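Local coordinates for protein extracellular ligand-binding receptor (Rhodopseudomonas palustris, PDB 4F06) that binds p-hydroxybenzoic acid and probably delivers such lignin-derived aromatic acids to an ABC transporter as its solute-binding protein, at residues V146-G150 and P151-A155; K319-P323 and R324-S328; E346-G350 and K351-R355. All blocks are in the same frame, centred on the assembly; numbering follows the deposited sequence.

In the fold
The three contacts are local turns and hairpins of one chain. All reach the same mixed sheet, and they follow one another in sequence. Interaction 1 lies at one of two p-hydroxybenzoate pockets: its Y149 and P151 are pocket residues, and Y149 bonds the ligand carboxylate. Interaction 2 (319-328) is on the opposite side of the chain's centre, with its centre about 27 Å from that of interaction 1. Its strand 327-329 pairs with strand 336-348, and the far end of that strand enters interaction 3 (346-355). Even so, the nearest atoms of interactions 2 and 3 are about 11 Å apart. Interaction 3 is a surface hairpin, with nearest atoms about 17 Å from interaction 1.

Interaction 1. Residues V146-G150 and P151-A155. With PHB (p-hydroxybenzoic acid), chain B; SO4 (sulfate ion), chain E.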
loop_
_atom_site.group_PDB
_atom_site.type_symbol
_atom_site.label_atom_id
_atom_site.label_comp_id
_atom_site.label_asym_id
_atom_site.label_seq_id
_atom_site.Cartn_x
_atom_site.Cartn_y
_atom_site.Cartn_z
ATOM N N VAL A 146 5.460 8.089 13.651
ATOM C CA VAL A 146 4.501 7.296 12.912
ATOM C C VAL A 146 3.094 7.625 13.343
ATOM O O VAL A 146 2.866 7.982 14.522
ATOM C CB VAL A 146 4.707 5.771 13.129
ATOM C CG1 VAL A 146 6.027 5.323 12.551
ATOM C CG2 VAL A 146 4.576 5.359 14.607
ATOM N N SER A 147 2.118 7.513 12.425
ATOM C CA SER A 147 0.713 7.665 12.831
ATOM C C SER A 147 0.381 6.576 13.863
ATOM O O SER A 147 0.765 5.405 13.715
ATOM C CB SER A 147 -0.209 7.589 11.629
ATOM O OG SER A 147 0.080 8.670 10.767
ATOM N N ASP A 148 -0.432 6.957 14.850
ATOM C CA ASP A 148 -0.707 6.090 16.000
ATOM C C ASP A 148 -1.883 5.150 15.728
ATOM O O ASP A 148 -2.989 5.301 16.272
ATOM C CB ASP A 148 -1.024 6.974 17.205
ATOM C CG ASP A 148 -1.160 6.178 18.473
ATOM O OD1 ASP A 148 -0.674 5.026 18.536
ATOM O OD2 ASP A 148 -1.751 6.745 19.411
ATOM N N TYR A 149 -1.654 4.150 14.885
ATOM C CA TYR A 149 -2.610 3.051 14.692
ATOM C C TYR A 149 -1.842 1.896 14.055
ATOM O O TYR A 149 -0.642 1.988 13.827
ATOM C CB TYR A 149 -3.879 3.468 13.888
ATOM C CG TYR A 149 -3.705 3.636 12.372
ATOM C CD1 TYR A 149 -2.704 4.455 11.807
ATOM C CD2 TYR A 149 -4.605 3.026 11.521
ATOM C CE1 TYR A 149 -2.604 4.578 10.417
ATOM C CE2 TYR A 149 -4.505 3.153 10.136
ATOM C CZ TYR A 149 -3.489 3.920 9.603
ATOM O OH TYR A 149 -3.376 4.065 8.232
ATOM N N GLY A 150 -2.542 0.807 13.735
ATOM C CA GLY A 150 -1.941 -0.482 13.367
ATOM C C GLY A 150 -0.680 -0.411 12.507
ATOM O O GLY A 150 0.367 -0.907 12.913
ATOM N N PRO A 151 -0.750 0.176 11.304
ATOM C CA PRO A 151 0.399 0.079 10.404
ATOM C C PRO A 151 1.548 0.975 10.887
ATOM O O PRO A 151 2.714 0.663 10.630
ATOM C CB PRO A 151 -0.181 0.527 9.045
ATOM C CG PRO A 151 -1.356 1.389 9.410
ATOM C CD PRO A 151 -1.951 0.732 10.639
ATOM N N GLY A 152 1.243 2.082 11.579
ATOM C CA GLY A 152 2.317 2.906 12.152
ATOM C C GLY A 152 3.080 2.180 13.240
ATOM O O GLY A 152 4.307 2.258 13.326
ATOM N N ILE A 153 2.338 1.469 14.106
ATOM C CA ILE A 153 2.953 0.677 15.179
ATOM C C ILE A 153 3.819 -0.446 14.580
ATOM O O ILE A 153 4.952 -0.635 15.023
ATOM C CB ILE A 153 1.858 0.132 16.115
ATOM C CG1 ILE A 153 1.195 1.320 16.846
ATOM C CG2 ILE A 153 2.503 -0.817 17.133
ATOM C CD1 ILE A 153 -0.121 1.017 17.559
ATOM N N ASP A 154 3.353 -1.103 13.506
ATOM C CA ASP A 154 4.183 -2.098 12.823
ATOM C C ASP A 154 5.473 -1.427 12.292
ATOM O O ASP A 154 6.563 -1.957 12.434
ATOM C CB ASP A 154 3.476 -2.688 11.615
ATOM C CG ASP A 154 2.582 -3.880 11.892
ATOM O OD1 ASP A 154 2.338 -4.281 13.024
ATOM O OD2 ASP A 154 2.029 -4.361 10.878
ATOM N N ALA A 155 5.347 -0.277 11.646
ATOM C CA ALA A 155 6.523 0.398 11.056
ATOM C C ALA A 155 7.528 0.771 12.142
ATOM O O ALA A 155 8.741 0.591 11.973
ATOM C CB ALA A 155 6.125 1.662 10.283
HETATM C "C1'" PHB B . -3.372 1.197 6.430
HETATM O "O1'" PHB B . -3.025 0.014 6.553
HETATM O "O2'" PHB B . -4.280 1.728 7.156
HETATM C C1 PHB B . -2.645 2.038 5.428
HETATM C C2 PHB B . -1.333 1.705 5.042
HETATM C C3 PHB B . -0.644 2.504 4.161
HETATM C C4 PHB B . -1.216 3.660 3.673
HETATM C C5 PHB B . -2.497 4.009 4.047
HETATM C C6 PHB B . -3.220 3.219 4.933
HETATM O O4 PHB B . -0.563 4.502 2.846
HETATM S S SO4 E . -6.220 0.140 14.454
HETATM O O1 SO4 E . -6.811 1.323 13.720
HETATM O O2 SO4 E . -7.316 -0.396 15.292
HETATM O O3 SO4 E . -5.590 -0.534 13.329
HETATM O O4 SO4 E . -5.109 0.557 15.307
HETATM O O HOH W 1 0.213 -3.120 14.691
#
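The ring of Y149 lies against P151, whose CD sits over one face, 3.5 Å from the ring centroid and 10° off the normal. This is a CH-pi contact. P151 CG covers the phenol end of the same face, 3.3 Å from Y149 CZ. Beyond the ring, Y149 OH donates a hydrogen bond of 2.7 Å to O2' of p-hydroxybenzoate, while P151 CG touches O1' of the same carboxylate. With chi1 at 76°, CG of Y149 stands between its own backbone N and carbonyl, which brings the ring back over the proline. A sulfate, probably from the crystallisation liquor, puts O1 at the ring edge and accepts two weak hydrogen bonds from G150 N.

The turn continues into the helix 150-165 through backbone bonds. Y149 is the N-cap residue, and its O accepts from I153 N at 3.0 Å. G150 O accepts from D154 N, and a water bridges G150 O to D154 OD1. D154 OD2 is taken by S107 N. G152 CA makes a close CH...O contact with S147 O, 3.3 Å long; a CB on G152 would collide with that oxygen. V146 CG2 packs on G152 O. F201 lies against both Y149 and P151. The whole is a strand-turn-helix, the first half of the beta-alpha-beta unit 141-176, with the ligand carboxylate near the helix start in this periplasmic binding protein.

Interaction 2. Residues K319-P323 and R324-S328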
loop_
_atom_site.group_PDB
_atom_site.type_symbol
_atom_site.label_atom_id
_atom_site.label_comp_id
_atom_site.label_asym_id
_atom_site.label_seq_id
_atom_site.Cartn_x
_atom_site.Cartn_y
_atom_site.Cartn_z
ATOM N N LYS A 319 2.962 -17.208 -9.170
ATOM C CA LYS A 319 4.092 -16.297 -9.492
ATOM C C LYS A 319 3.798 -15.614 -10.827
ATOM O O LYS A 319 3.321 -16.273 -11.764
ATOM C CB LYS A 319 5.382 -17.084 -9.619
ATOM C CG LYS A 319 5.813 -17.891 -8.424
ATOM C CD LYS A 319 7.153 -18.619 -8.624
ATOM C CE LYS A 319 7.458 -19.456 -7.384
ATOM N NZ LYS A 319 8.882 -19.884 -7.328
ATOM N N TRP A 320 4.087 -14.314 -10.930
ATOM C CA TRP A 320 3.892 -13.622 -12.203
ATOM C C TRP A 320 4.708 -12.347 -12.217
ATOM O O TRP A 320 5.341 -11.990 -11.217
ATOM C CB TRP A 320 2.388 -13.373 -12.490
ATOM C CG TRP A 320 1.759 -12.302 -11.590
ATOM C CD1 TRP A 320 1.507 -10.969 -11.910
ATOM C CD2 TRP A 320 1.291 -12.469 -10.203
ATOM N NE1 TRP A 320 0.882 -10.328 -10.858
ATOM C CE2 TRP A 320 0.747 -11.185 -9.783
ATOM C CE3 TRP A 320 1.288 -13.543 -9.276
ATOM C CZ2 TRP A 320 0.227 -10.996 -8.508
ATOM C CZ3 TRP A 320 0.758 -13.320 -8.002
ATOM C CH2 TRP A 320 0.241 -12.069 -7.633
ATOM N N VAL A 321 4.746 -11.678 -13.367
ATOM C CA VAL A 321 5.389 -10.386 -13.482
ATOM C C VAL A 321 4.328 -9.272 -13.411
ATOM O O VAL A 321 3.474 -9.159 -14.288
ATOM C CB VAL A 321 6.246 -10.227 -14.758
ATOM C CG1 VAL A 321 7.032 -8.923 -14.694
ATOM C CG2 VAL A 321 7.187 -11.432 -14.961
ATOM N N SER A 322 4.329 -8.563 -12.286
ATOM C CA SER A 322 3.460 -7.401 -12.075
ATOM C C SER A 322 4.076 -6.178 -12.754
ATOM O O SER A 322 5.287 -6.135 -12.951
ATOM C CB SER A 322 3.382 -7.205 -10.547
ATOM O OG SER A 322 2.771 -5.965 -10.198
ATOM N N PRO A 323 3.291 -5.125 -12.982
ATOM C CA PRO A 323 3.896 -3.842 -13.371
ATOM C C PRO A 323 4.972 -3.402 -12.372
ATOM O O PRO A 323 5.908 -2.689 -12.745
ATOM C CB PRO A 323 2.702 -2.886 -13.377
ATOM C CG PRO A 323 1.558 -3.792 -13.782
ATOM C CD PRO A 323 1.812 -5.078 -13.034
ATOM N N ARG A 324 4.859 -3.828 -11.096
ATOM C CA ARG A 324 5.850 -3.390 -10.083
ATOM C C ARG A 324 7.168 -4.149 -10.095
ATOM O O ARG A 324 8.137 -3.715 -9.438
ATOM C CB ARG A 324 5.226 -3.497 -8.675
ATOM C CG ARG A 324 5.220 -4.943 -8.122
ATOM C CD ARG A 324 4.358 -5.061 -6.853
ATOM N NE ARG A 324 2.941 -5.176 -7.210
ATOM C CZ ARG A 324 1.955 -5.195 -6.290
ATOM N NH1 ARG A 324 2.251 -5.026 -4.992
ATOM N NH2 ARG A 324 0.678 -5.323 -6.711
ATOM N N GLY A 325 7.200 -5.339 -10.743
ATOM C CA GLY A 325 8.327 -6.290 -10.628
ATOM C C GLY A 325 7.782 -7.706 -10.524
ATOM O O GLY A 325 6.567 -7.922 -10.497
ATOM N N GLU A 326 8.680 -8.682 -10.456
ATOM C CA GLU A 326 8.275 -10.087 -10.239
ATOM C C GLU A 326 7.660 -10.230 -8.854
ATOM O O GLU A 326 8.185 -9.664 -7.884
ATOM C CB GLU A 326 9.496 -10.997 -10.416
ATOM C CG GLU A 326 10.069 -10.897 -11.818
ATOM C CD GLU A 326 11.065 -11.956 -12.211
ATOM O OE1 GLU A 326 11.721 -12.575 -11.343
ATOM O OE2 GLU A 326 11.217 -12.124 -13.436
ATOM N N VAL A 327 6.549 -10.959 -8.756
ATOM C CA VAL A 327 5.830 -11.126 -7.480
ATOM C C VAL A 327 5.328 -12.545 -7.351
ATOM O O VAL A 327 5.275 -13.303 -8.325
ATOM C CB VAL A 327 4.640 -10.151 -7.353
ATOM C CG1 VAL A 327 5.108 -8.699 -7.336
ATOM C CG2 VAL A 327 3.599 -10.409 -8.436
ATOM N N SER A 328 4.948 -12.913 -6.133
ATOM C CA SER A 328 4.261 -14.181 -5.928
ATOM C C SER A 328 3.377 -14.088 -4.711
ATOM O O SER A 328 3.594 -13.192 -3.872
ATOM C CB SER A 328 5.276 -15.341 -5.750
ATOM O OG SER A 328 6.124 -15.075 -4.640
#
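V327 sets one methyl on the indole of W320. CG2 stands over the six-membered ring, 3.4 Å from its centroid and 19° off the normal, in a CH-pi contact. Its closest ring atom is W320 CE2, at 3.2 Å. The indole folds back across the hairpin because chi1 of W320 is 71°, which places CG between the backbone N and the carbonyl carbon. The other methyl, V327 CG1, leans on S322 CB at 3.9 Å. W320, S322 and V327 share one face of the hairpin.

S322 OG is gripped by two N-H groups of R324. The backbone N donates to it at 3.1 Å in a nearly straight bond. The side-chain NE donates to it as well, from the guanidinium edge and close to its plane. R324 bends at chi3 (81°), which returns its NE to that oxygen. This double grip helps fix the arginine side chain as far as NE. On the other face K319 CG meets S328 CB at 3.7 Å.

The backbones pair as an antiparallel hairpin closed by a type I turn from S322 to G325. W320 and V327 exchange two N-H...O bonds, as do S322 and G325. The G325 backbone angles suit glycine.

Helix 283-301 lies against the W320 face. W320 touches R293 of that helix, a residue of the second p-hydroxybenzoate pocket. The helix's D290 bonds W320 NE1 and S322 OG and forms a salt bridge with R324 NH2. P323 packs on helix 262-273. Strand 336-348 runs beside 327-329, where I336 and Q338 touch V327 and Q338 OE1 bonds R324 NH1.

Interaction 3. Residues E346-G350 and K351-R355; sequences EKVDG and KLINR
The guanidinium of R355 meets the carboxylate of E346 at its edge. The two planes are nearly perpendicular, 87° apart. R355 NH2 donates to E346 OE1 at 3.1 Å, and this hydrogen bond is part of a salt bridge. OE1 uses its syn lone pair, on the side of its partner oxygen, and lies somewhat out of the guanidinium plane. V348 CG2 approaches the guanidinium obliquely, at 4.2 Å from NH2. The carboxylate also rests on the aliphatic base of the arginine, with R355 CB 3.4 Å from E346 CD. R355 leaves the strand with CG anti to the backbone N (chi1 -179°), then bends at chi2 (84°), which lets NH2 reach OE1 while the stem passes the carboxylate. Were E346 an alanine, R355 would probably lose this charge partner and its guanidinium would be freer to swing.

Between them the two segments form a beta hairpin, the tip of strands 336-348 and 351-363, closed by a type I' turn from V348 to K351. D349 and G350 fill its two middle positions, both with positive phi. E346 and I353 bond each other in both directions, each N-H to O at 2.9 Å. V348 and K351 form the other hydrogen-bonded pair, next to the turn. K347 and L352 are a non-hydrogen-bonded pair between these two.

On the face of E346, I353 CD1 packs against V348 CG2 at 3.7 Å. On the reverse face, L352 CD2 comes to 4.1 Å from K347 CB, and L352 also touches L239 and L247. The lysine chain leads away from L352, and its NZ forms a salt bridge with E244.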
loop_
_atom_site.group_PDB
_atom_site.type_symbol
_atom_site.label_atom_id
_atom_site.label_comp_id
_atom_site.label_asym_id
_atom_site.label_seq_id
_atom_site.Cartn_x
_atom_site.Cartn_y
_atom_site.Cartn_z
ATOM N N GLU A 346 13.355 12.885 -7.489
ATOM C CA GLU A 346 14.230 13.490 -8.490
ATOM C C GLU A 346 13.360 14.174 -9.525
ATOM O O GLU A 346 12.209 13.860 -9.673
ATOM C CB GLU A 346 15.055 12.412 -9.237
ATOM C CG GLU A 346 16.056 11.710 -8.356
ATOM C CD GLU A 346 16.978 10.789 -9.141
ATOM O OE1 GLU A 346 16.883 10.715 -10.417
ATOM O OE2 GLU A 346 17.820 10.153 -8.458
ATOM N N LYS A 347 13.963 15.105 -10.284
ATOM C CA LYS A 347 13.306 15.733 -11.400
ATOM C C LYS A 347 13.924 15.135 -12.648
ATOM O O LYS A 347 15.138 15.240 -12.859
ATOM C CB LYS A 347 13.444 17.240 -11.360
ATOM C CG LYS A 347 12.554 17.903 -12.437
ATOM C CD LYS A 347 12.975 19.292 -12.895
ATOM C CE LYS A 347 13.344 20.231 -11.781
ATOM N NZ LYS A 347 13.533 21.596 -12.381
ATOM N N VAL A 348 13.080 14.508 -13.475
ATOM C CA VAL A 348 13.527 13.861 -14.722
ATOM C C VAL A 348 12.592 14.318 -15.846
ATOM O O VAL A 348 11.350 14.182 -15.739
ATOM C CB VAL A 348 13.485 12.318 -14.587
ATOM C CG1 VAL A 348 13.823 11.670 -15.917
ATOM C CG2 VAL A 348 14.462 11.866 -13.505
ATOM N N ASP A 349 13.174 14.900 -16.905
ATOM C CA ASP A 349 12.384 15.451 -18.030
ATOM C C ASP A 349 11.235 16.335 -17.544
ATOM O O ASP A 349 10.104 16.225 -18.008
ATOM C CB ASP A 349 11.859 14.349 -18.966
ATOM C CG ASP A 349 12.965 13.572 -19.630
ATOM O OD1 ASP A 349 14.107 14.080 -19.700
ATOM O OD2 ASP A 349 12.694 12.437 -20.075
ATOM N N GLY A 350 11.556 17.204 -16.593
ATOM C CA GLY A 350 10.635 18.226 -16.121
ATOM C C GLY A 350 9.623 17.754 -15.086
ATOM O O GLY A 350 8.824 18.567 -14.616
ATOM N N LYS A 351 9.650 16.464 -14.718
ATOM C CA LYS A 351 8.650 15.882 -13.829
ATOM C C LYS A 351 9.309 15.388 -12.524
ATOM O O LYS A 351 10.370 14.758 -12.577
ATOM C CB LYS A 351 7.987 14.688 -14.545
ATOM C CG LYS A 351 6.943 13.967 -13.748
ATOM C CD LYS A 351 6.301 12.857 -14.572
ATOM C CE LYS A 351 5.199 12.177 -13.766
ATOM N NZ LYS A 351 4.193 11.391 -14.541
ATOM N N LEU A 352 8.678 15.633 -11.376
ATOM C CA LEU A 352 9.100 14.998 -10.122
ATOM C C LEU A 352 8.634 13.557 -10.054
ATOM O O LEU A 352 7.463 13.271 -10.301
ATOM C CB LEU A 352 8.568 15.798 -8.917
ATOM C CG LEU A 352 9.128 17.216 -8.863
ATOM C CD1 LEU A 352 8.340 18.094 -7.895
ATOM C CD2 LEU A 352 10.575 17.162 -8.402
ATOM N N ILE A 353 9.577 12.655 -9.767
ATOM C CA ILE A 353 9.338 11.235 -9.705
ATOM C C ILE A 353 10.036 10.644 -8.482
ATOM O O ILE A 353 10.929 11.255 -7.884
ATOM C CB ILE A 353 9.860 10.499 -10.972
ATOM C CG1 ILE A 353 11.406 10.490 -11.047
ATOM C CG2 ILE A 353 9.215 11.055 -12.250
ATOM C CD1 ILE A 353 11.935 9.505 -12.068
ATOM N N ASN A 354 9.647 9.418 -8.105
ATOM C CA ASN A 354 10.460 8.622 -7.164
ATOM C C ASN A 354 11.360 7.744 -8.015
ATOM O O ASN A 354 10.898 6.722 -8.559
ATOM C CB ASN A 354 9.543 7.780 -6.255
ATOM C CG ASN A 354 8.750 8.659 -5.299
ATOM O OD1 ASN A 354 7.494 8.625 -5.277
ATOM N ND2 ASN A 354 9.428 9.438 -4.529
ATOM N N ARG A 355 12.630 8.139 -8.169
ATOM C CA ARG A 355 13.532 7.367 -9.011
ATOM C C ARG A 355 14.033 6.164 -8.214
ATOM O O ARG A 355 14.611 6.344 -7.138
ATOM C CB ARG A 355 14.730 8.231 -9.384
ATOM C CG ARG A 355 15.755 7.515 -10.306
ATOM C CD ARG A 355 15.262 7.655 -11.751
ATOM N NE ARG A 355 16.139 7.113 -12.763
ATOM C CZ ARG A 355 17.173 7.738 -13.322
ATOM N NH1 ARG A 355 17.884 7.081 -14.254
ATOM N NH2 ARG A 355 17.499 8.993 -12.976
#